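Local coordinates for DNA mismatch repair protein PMS1 (Saccharomyces cerevisiae, PDB 3H4L) that probably takes part in DNA mismatch repair as a MutL-type ATPase subunit that binds ATP through its N-terminal domain, at residues S69-I83 against V92-C106. Numbering follows the deposited sequence.
Sequences SNYEFLALKHYTSKI and VQTLGFRGEALSSLC. With ANP (phosphoaminophosphonic acid-adenylate ester), chain E.
Asn70 and Arg98 meet beside the nucleotide ribose, where residues 69-83 and 92-106 pack together in the GHKL (Bergerat-fold) ATPase domain. The Gly-Phe-Arg-Gly-Glu-Ala-Leu run of the second segment is the GFRGEAL signature of the MutL family. Arg98 can be followed outward: its CB lies 3.3 Å from ANP O1B, and CG leads on to CD, which passes ANP O3'. The chain then bends (chi3 -71°), bringing Arg98 NE to donate to ANP O3' at 2.6 Å. At the tip, Arg98 NH2 donates to both ANP O2' and Asn70 OD1, the latter at 2.8 Å and from above the amide plane. Arginine suits this place because its several N-H groups can grip both ribose hydroxyls and a protein carbonyl; a leucine here would probably leave the ribose hydroxyls and Asn70 OD1 without these donors and loosen the sugar. Farther along, Leu102 N, in the first turn of helix 101-107, donates to ANP O2A, while its CD1 meets Leu74 CD2, two branched apolar chains closing the wall beside the sugar. Small residues let the helix come near: Ala75 CB rests on Cys106 SG, and Ser103 OG donates to Ala75 O. Gly96 passes so close to Phe73 O that a CB would clash, and next to it Phe97 N makes a nearly straight bond to that oxygen (169°). The Phe97 ring suits its wedge among Phe73, Leu76, His78 and Ile83 because its flat faces take Phe73 O on one side and Ile83 CD1 on the other, 3.8 Å from the centroid in a CH-pi contact. Histidine can both pack and donate: His78 presents its edge to the face of Phe97 in an offset edge-to-face pair (planes at 86°), and His78 NE2 donates at 2.7 Å to an in-plane lone pair of Gln93 OE1.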
loop_
_atom_site.group_PDB
_atom_site.type_symbol
_atom_site.label_atom_id
_atom_site.label_comp_id
_atom_site.label_asym_id
_atom_site.label_seq_id
_atom_site.Cartn_x
_atom_site.Cartn_y
_atom_site.Cartn_z
ATOM N N SER B 69 19.526 -23.593 19.483
ATOM C CA SER B 69 20.932 -23.977 19.450
ATOM C C SER B 69 21.661 -23.299 18.306
ATOM O O SER B 69 22.888 -23.218 18.323
ATOM C CB SER B 69 21.077 -25.492 19.319
ATOM O OG SER B 69 20.527 -25.954 18.102
ATOM N N ASN B 70 20.902 -22.805 17.327
ATOM C CA ASN B 70 21.475 -22.139 16.161
ATOM C C ASN B 70 21.639 -20.633 16.335
ATOM O O ASN B 70 22.385 -20.002 15.592
ATOM C CB ASN B 70 20.625 -22.423 14.909
ATOM C CG ASN B 70 20.852 -23.825 14.344
ATOM O OD1 ASN B 70 20.268 -24.208 13.330
ATOM N ND2 ASN B 70 21.710 -24.593 15.001
ATOM N N TYR B 71 20.940 -20.059 17.311
ATOM C CA TYR B 71 21.012 -18.622 17.582
ATOM C C TYR B 71 22.416 -18.062 17.421
ATOM O O TYR B 71 22.654 -17.137 16.651
ATOM C CB TYR B 71 20.572 -18.315 19.019
ATOM C CG TYR B 71 19.091 -18.411 19.317
ATOM C CD1 TYR B 71 18.616 -18.229 20.620
ATOM C CD2 TYR B 71 18.161 -18.693 18.313
ATOM C CE1 TYR B 71 17.258 -18.330 20.916
ATOM C CE2 TYR B 71 16.800 -18.796 18.601
ATOM C CZ TYR B 71 16.360 -18.615 19.906
ATOM O OH TYR B 71 15.025 -18.747 20.215
ATOM N N GLU B 72 23.342 -18.638 18.168
ATOM C CA GLU B 72 24.724 -18.190 18.193
ATOM C C GLU B 72 25.512 -18.278 16.897
ATOM O O GLU B 72 26.458 -17.516 16.701
ATOM C CB GLU B 72 25.473 -18.962 19.277
ATOM C CG GLU B 72 26.533 -18.157 20.007
ATOM C CD GLU B 72 27.067 -18.898 21.222
ATOM O OE1 GLU B 72 27.940 -19.781 21.053
ATOM O OE2 GLU B 72 26.588 -18.604 22.342
ATOM N N PHE B 73 25.134 -19.202 16.019
ATOM C CA PHE B 73 25.855 -19.384 14.766
ATOM C C PHE B 73 25.013 -19.113 13.524
ATOM O O PHE B 73 25.419 -19.426 12.409
ATOM C CB PHE B 73 26.407 -20.807 14.700
ATOM C CG PHE B 73 27.016 -21.271 15.985
ATOM C CD1 PHE B 73 26.218 -21.819 16.989
ATOM C CD2 PHE B 73 28.379 -21.131 16.214
ATOM C CE1 PHE B 73 26.777 -22.222 18.212
ATOM C CE2 PHE B 73 28.948 -21.528 17.429
ATOM C CZ PHE B 73 28.145 -22.074 18.428
ATOM N N LEU B 74 23.851 -18.513 13.712
ATOM C CA LEU B 74 22.979 -18.250 12.587
ATOM C C LEU B 74 23.536 -17.274 11.548
ATOM O O LEU B 74 23.487 -17.553 10.355
ATOM C CB LEU B 74 21.626 -17.751 13.091
ATOM C CG LEU B 74 20.512 -17.893 12.058
ATOM C CD1 LEU B 74 20.368 -19.361 11.709
ATOM C CD2 LEU B 74 19.204 -17.340 12.605
ATOM N N ALA B 75 24.077 -16.145 11.989
ATOM C CA ALA B 75 24.596 -15.148 11.053
ATOM C C ALA B 75 26.119 -14.967 10.989
ATOM O O ALA B 75 26.599 -13.966 10.465
ATOM C CB ALA B 75 23.932 -13.801 11.328
ATOM N N LEU B 76 26.878 -15.918 11.509
ATOM C CA LEU B 76 28.328 -15.811 11.460
ATOM C C LEU B 76 28.827 -16.222 10.083
ATOM O O LEU B 76 28.203 -17.053 9.414
ATOM C CB LEU B 76 28.975 -16.733 12.497
ATOM C CG LEU B 76 28.777 -16.450 13.990
ATOM C CD1 LEU B 76 29.410 -17.570 14.794
ATOM C CD2 LEU B 76 29.398 -15.115 14.363
ATOM N N LYS B 77 29.945 -15.635 9.657
ATOM C CA LYS B 77 30.553 -16.008 8.386
ATOM C C LYS B 77 31.463 -17.207 8.646
ATOM O O LYS B 77 32.148 -17.267 9.667
ATOM C CB LYS B 77 31.365 -14.854 7.798
ATOM C CG LYS B 77 30.598 -14.073 6.740
ATOM C CD LYS B 77 31.428 -12.994 6.076
ATOM C CE LYS B 77 30.611 -12.341 4.984
ATOM N NZ LYS B 77 31.212 -11.083 4.508
ATOM N N HIS B 78 31.464 -18.161 7.724
ATOM C CA HIS B 78 32.270 -19.357 7.875
ATOM C C HIS B 78 33.729 -19.133 7.493
ATOM O O HIS B 78 34.030 -18.762 6.365
ATOM C CB HIS B 78 31.664 -20.488 7.031
ATOM C CG HIS B 78 32.325 -21.819 7.229
ATOM N ND1 HIS B 78 33.340 -22.278 6.417
ATOM C CD2 HIS B 78 32.116 -22.793 8.149
ATOM C CE1 HIS B 78 33.723 -23.477 6.823
ATOM N NE2 HIS B 78 32.995 -23.812 7.872
ATOM N N TYR B 79 34.628 -19.363 8.449
ATOM C CA TYR B 79 36.069 -19.225 8.233
ATOM C C TYR B 79 36.772 -20.459 8.826
ATOM O O TYR B 79 36.638 -20.727 10.030
ATOM C CB TYR B 79 36.630 -17.997 8.955
ATOM C CG TYR B 79 36.013 -16.648 8.643
ATOM C CD1 TYR B 79 35.579 -15.820 9.682
ATOM C CD2 TYR B 79 35.942 -16.159 7.336
ATOM C CE1 TYR B 79 35.096 -14.538 9.438
ATOM C CE2 TYR B 79 35.455 -14.867 7.074
ATOM C CZ TYR B 79 35.035 -14.057 8.134
ATOM O OH TYR B 79 34.555 -12.772 7.916
ATOM N N THR B 80 37.517 -21.202 8.002
ATOM C CA THR B 80 38.245 -22.384 8.481
ATOM C C THR B 80 38.926 -22.017 9.793
ATOM O O THR B 80 38.797 -22.711 10.800
ATOM C CB THR B 80 39.339 -22.827 7.469
ATOM O OG1 THR B 80 38.725 -23.422 6.326
ATOM C CG2 THR B 80 40.293 -23.839 8.088
ATOM N N SER B 81 39.644 -20.906 9.756
ATOM C CA SER B 81 40.369 -20.384 10.903
ATOM C C SER B 81 39.584 -20.352 12.224
ATOM O O SER B 81 40.118 -20.721 13.273
ATOM C CB SER B 81 40.868 -18.970 10.575
ATOM O OG SER B 81 41.275 -18.282 11.746
ATOM N N LYS B 82 38.329 -19.908 12.180
ATOM C CA LYS B 82 37.524 -19.817 13.394
ATOM C C LYS B 82 36.810 -21.112 13.758
ATOM O O LYS B 82 36.499 -21.346 14.926
ATOM C CB LYS B 82 36.512 -18.674 13.273
ATOM N N ILE B 83 36.532 -21.952 12.767
ATOM C CA ILE B 83 35.872 -23.221 13.048
ATOM C C ILE B 83 36.862 -24.140 13.755
ATOM O O ILE B 83 36.514 -24.826 14.715
ATOM C CB ILE B 83 35.396 -23.915 11.755
ATOM C CG1 ILE B 83 34.281 -23.097 11.100
ATOM C CG2 ILE B 83 34.894 -25.318 12.074
ATOM C CD1 ILE B 83 33.034 -22.949 11.947
ATOM N N VAL B 92 29.619 -28.016 15.456
ATOM C CA VAL B 92 29.367 -26.602 15.176
ATOM C C VAL B 92 28.947 -26.324 13.743
ATOM O O VAL B 92 28.124 -25.449 13.501
ATOM C CB VAL B 92 30.589 -25.691 15.481
ATOM C CG1 VAL B 92 30.737 -25.508 16.968
ATOM C CG2 VAL B 92 31.858 -26.277 14.886
ATOM N N GLN B 93 29.508 -27.062 12.790
ATOM C CA GLN B 93 29.169 -26.849 11.387
ATOM C C GLN B 93 27.785 -27.359 10.983
ATOM O O GLN B 93 27.461 -27.399 9.797
ATOM C CB GLN B 93 30.261 -27.438 10.479
ATOM C CG GLN B 93 31.318 -26.402 10.083
ATOM C CD GLN B 93 32.590 -27.007 9.510
ATOM O OE1 GLN B 93 33.393 -26.307 8.889
ATOM N NE2 GLN B 93 32.790 -28.303 9.730
ATOM N N THR B 94 26.975 -27.748 11.968
ATOM C CA THR B 94 25.608 -28.203 11.712
ATOM C C THR B 94 24.709 -27.292 12.517
ATOM O O THR B 94 23.489 -27.463 12.533
ATOM C CB THR B 94 25.330 -29.631 12.213
ATOM O OG1 THR B 94 25.500 -29.673 13.635
ATOM C CG2 THR B 94 26.253 -30.633 11.544
ATOM N N LEU B 95 25.320 -26.329 13.200
ATOM C CA LEU B 95 24.567 -25.392 14.023
ATOM C C LEU B 95 24.429 -24.037 13.359
ATOM O O LEU B 95 23.931 -23.093 13.973
ATOM C CB LEU B 95 25.238 -25.217 15.390
ATOM C CG LEU B 95 25.396 -26.493 16.222
ATOM C CD1 LEU B 95 25.946 -26.155 17.603
ATOM C CD2 LEU B 95 24.050 -27.185 16.344
ATOM N N GLY B 96 24.874 -23.930 12.111
ATOM C CA GLY B 96 24.760 -22.655 11.432
ATOM C C GLY B 96 25.666 -22.467 10.241
ATOM O O GLY B 96 25.858 -23.383 9.451
ATOM N N PHE B 97 26.225 -21.265 10.120
ATOM C CA PHE B 97 27.110 -20.917 9.011
ATOM C C PHE B 97 26.501 -21.357 7.674
ATOM O O PHE B 97 27.219 -21.725 6.747
ATOM C CB PHE B 97 28.479 -21.583 9.163
ATOM C CG PHE B 97 29.069 -21.469 10.531
ATOM C CD1 PHE B 97 28.698 -22.352 11.541
ATOM C CD2 PHE B 97 30.011 -20.486 10.813
ATOM C CE1 PHE B 97 29.257 -22.259 12.812
ATOM C CE2 PHE B 97 30.577 -20.383 12.084
ATOM C CZ PHE B 97 30.200 -21.271 13.086
ATOM N N ARG B 98 25.178 -21.340 7.583
ATOM C CA ARG B 98 24.524 -21.734 6.350
ATOM C C ARG B 98 24.264 -20.502 5.512
ATOM O O ARG B 98 24.029 -19.418 6.044
ATOM C CB ARG B 98 23.192 -22.440 6.629
ATOM C CG ARG B 98 23.318 -23.834 7.219
ATOM C CD ARG B 98 21.946 -24.498 7.398
ATOM N NE ARG B 98 21.169 -23.902 8.482
ATOM C CZ ARG B 98 21.500 -23.975 9.768
ATOM N NH1 ARG B 98 22.598 -24.627 10.136
ATOM N NH2 ARG B 98 20.741 -23.384 10.688
ATOM N N GLY B 99 24.323 -20.681 4.196
ATOM C CA GLY B 99 24.061 -19.590 3.281
ATOM C C GLY B 99 24.957 -18.376 3.375
ATOM O O GLY B 99 26.075 -18.438 3.894
ATOM N N GLU B 100 24.437 -17.261 2.868
ATOM C CA GLU B 100 25.159 -16.002 2.850
ATOM C C GLU B 100 24.270 -14.821 3.193
ATOM O O GLU B 100 24.758 -13.735 3.515
ATOM C CB GLU B 100 25.757 -15.771 1.458
ATOM C CG GLU B 100 27.045 -16.502 1.200
ATOM C CD GLU B 100 27.605 -16.195 -0.167
ATOM O OE1 GLU B 100 27.054 -16.723 -1.158
ATOM O OE2 GLU B 100 28.590 -15.422 -0.255
ATOM N N ALA B 101 22.964 -15.028 3.130
ATOM C CA ALA B 101 22.033 -13.940 3.378
ATOM C C ALA B 101 22.084 -13.314 4.761
ATOM O O ALA B 101 22.469 -12.159 4.902
ATOM C CB ALA B 101 20.613 -14.383 3.056
ATOM N N LEU B 102 21.692 -14.046 5.791
ATOM C CA LEU B 102 21.700 -13.431 7.104
ATOM C C LEU B 102 23.083 -12.913 7.449
ATOM O O LEU B 102 23.229 -11.856 8.067
ATOM C CB LEU B 102 21.206 -14.413 8.174
ATOM C CG LEU B 102 19.721 -14.770 8.118
ATOM C CD1 LEU B 102 19.281 -15.179 9.505
ATOM C CD2 LEU B 102 18.896 -13.588 7.657
ATOM N N SER B 103 24.097 -13.653 7.028
ATOM C CA SER B 103 25.472 -13.277 7.294
ATOM C C SER B 103 25.788 -11.942 6.626
ATOM O O SER B 103 26.564 -11.144 7.151
ATOM C CB SER B 103 26.407 -14.359 6.758
ATOM O OG SER B 103 27.630 -14.321 7.455
ATOM N N SER B 104 25.185 -11.707 5.463
ATOM C CA SER B 104 25.400 -10.468 4.719
ATOM C C SER B 104 24.532 -9.307 5.215
ATOM O O SER B 104 25.001 -8.168 5.288
ATOM C CB SER B 104 25.152 -10.687 3.215
ATOM O OG SER B 104 26.241 -11.353 2.599
ATOM N N LEU B 105 23.273 -9.579 5.543
ATOM C CA LEU B 105 22.403 -8.521 6.031
ATOM C C LEU B 105 22.946 -7.949 7.338
ATOM O O LEU B 105 22.581 -6.855 7.749
ATOM C CB LEU B 105 20.982 -9.050 6.224
ATOM C CG LEU B 105 20.192 -9.298 4.929
ATOM C CD1 LEU B 105 19.079 -10.302 5.178
ATOM C CD2 LEU B 105 19.645 -7.982 4.400
ATOM N N CYS B 106 23.827 -8.691 7.992
ATOM C CA CYS B 106 24.430 -8.227 9.236
ATOM C C CYS B 106 25.467 -7.150 8.976
ATOM O O CYS B 106 25.539 -6.144 9.685
ATOM C CB CYS B 106 25.122 -9.377 9.938
ATOM S SG CYS B 106 24.075 -10.116 11.112
HETATM P PG ANP E . 20.095 -20.025 0.989
HETATM O O1G ANP E . 19.573 -18.708 1.392
HETATM O O2G ANP E . 19.056 -20.925 0.549
HETATM O O3G ANP E . 21.197 -19.987 -0.035
HETATM P PB ANP E . 20.160 -20.532 3.804
HETATM O O1B ANP E . 20.713 -21.643 4.629
HETATM O O2B ANP E . 18.721 -20.353 3.849
HETATM N N3B ANP E . 20.743 -20.676 2.319
HETATM P PA ANP E . 20.300 -17.845 4.917
HETATM O O1A ANP E . 19.249 -17.408 4.021
HETATM O O2A ANP E . 21.378 -16.899 5.330
HETATM O O3A ANP E . 20.877 -19.224 4.353
HETATM O "O5'" ANP E . 19.703 -18.167 6.360
HETATM C "C5'" ANP E . 20.154 -19.331 6.941
HETATM C "C4'" ANP E . 19.762 -19.939 8.230
HETATM O "O4'" ANP E . 18.968 -19.025 9.009
HETATM C "C3'" ANP E . 18.862 -20.993 7.679
HETATM O "O3'" ANP E . 19.631 -22.129 7.267
HETATM C "C2'" ANP E . 17.872 -21.182 8.789
HETATM O "O2'" ANP E . 18.390 -22.186 9.642
HETATM C "C1'" ANP E . 17.799 -19.737 9.383
HETATM N N9 ANP E . 16.667 -18.856 8.970
HETATM C C8 ANP E . 16.635 -17.680 8.236
HETATM N N7 ANP E . 15.469 -17.139 8.046
HETATM C C5 ANP E . 14.626 -18.016 8.702
HETATM C C6 ANP E . 13.196 -18.077 8.919
HETATM N N6 ANP E . 12.383 -17.141 8.445
HETATM N N1 ANP E . 12.631 -19.125 9.646
HETATM C C2 ANP E . 13.435 -20.118 10.160
HETATM N N3 ANP E . 14.791 -20.154 10.015
HETATM C C4 ANP E . 15.331 -19.093 9.273
HETATM O O HOH W 1 23.084 -19.495 8.982
HETATM O O HOH W 2 28.520 -11.802 9.767
#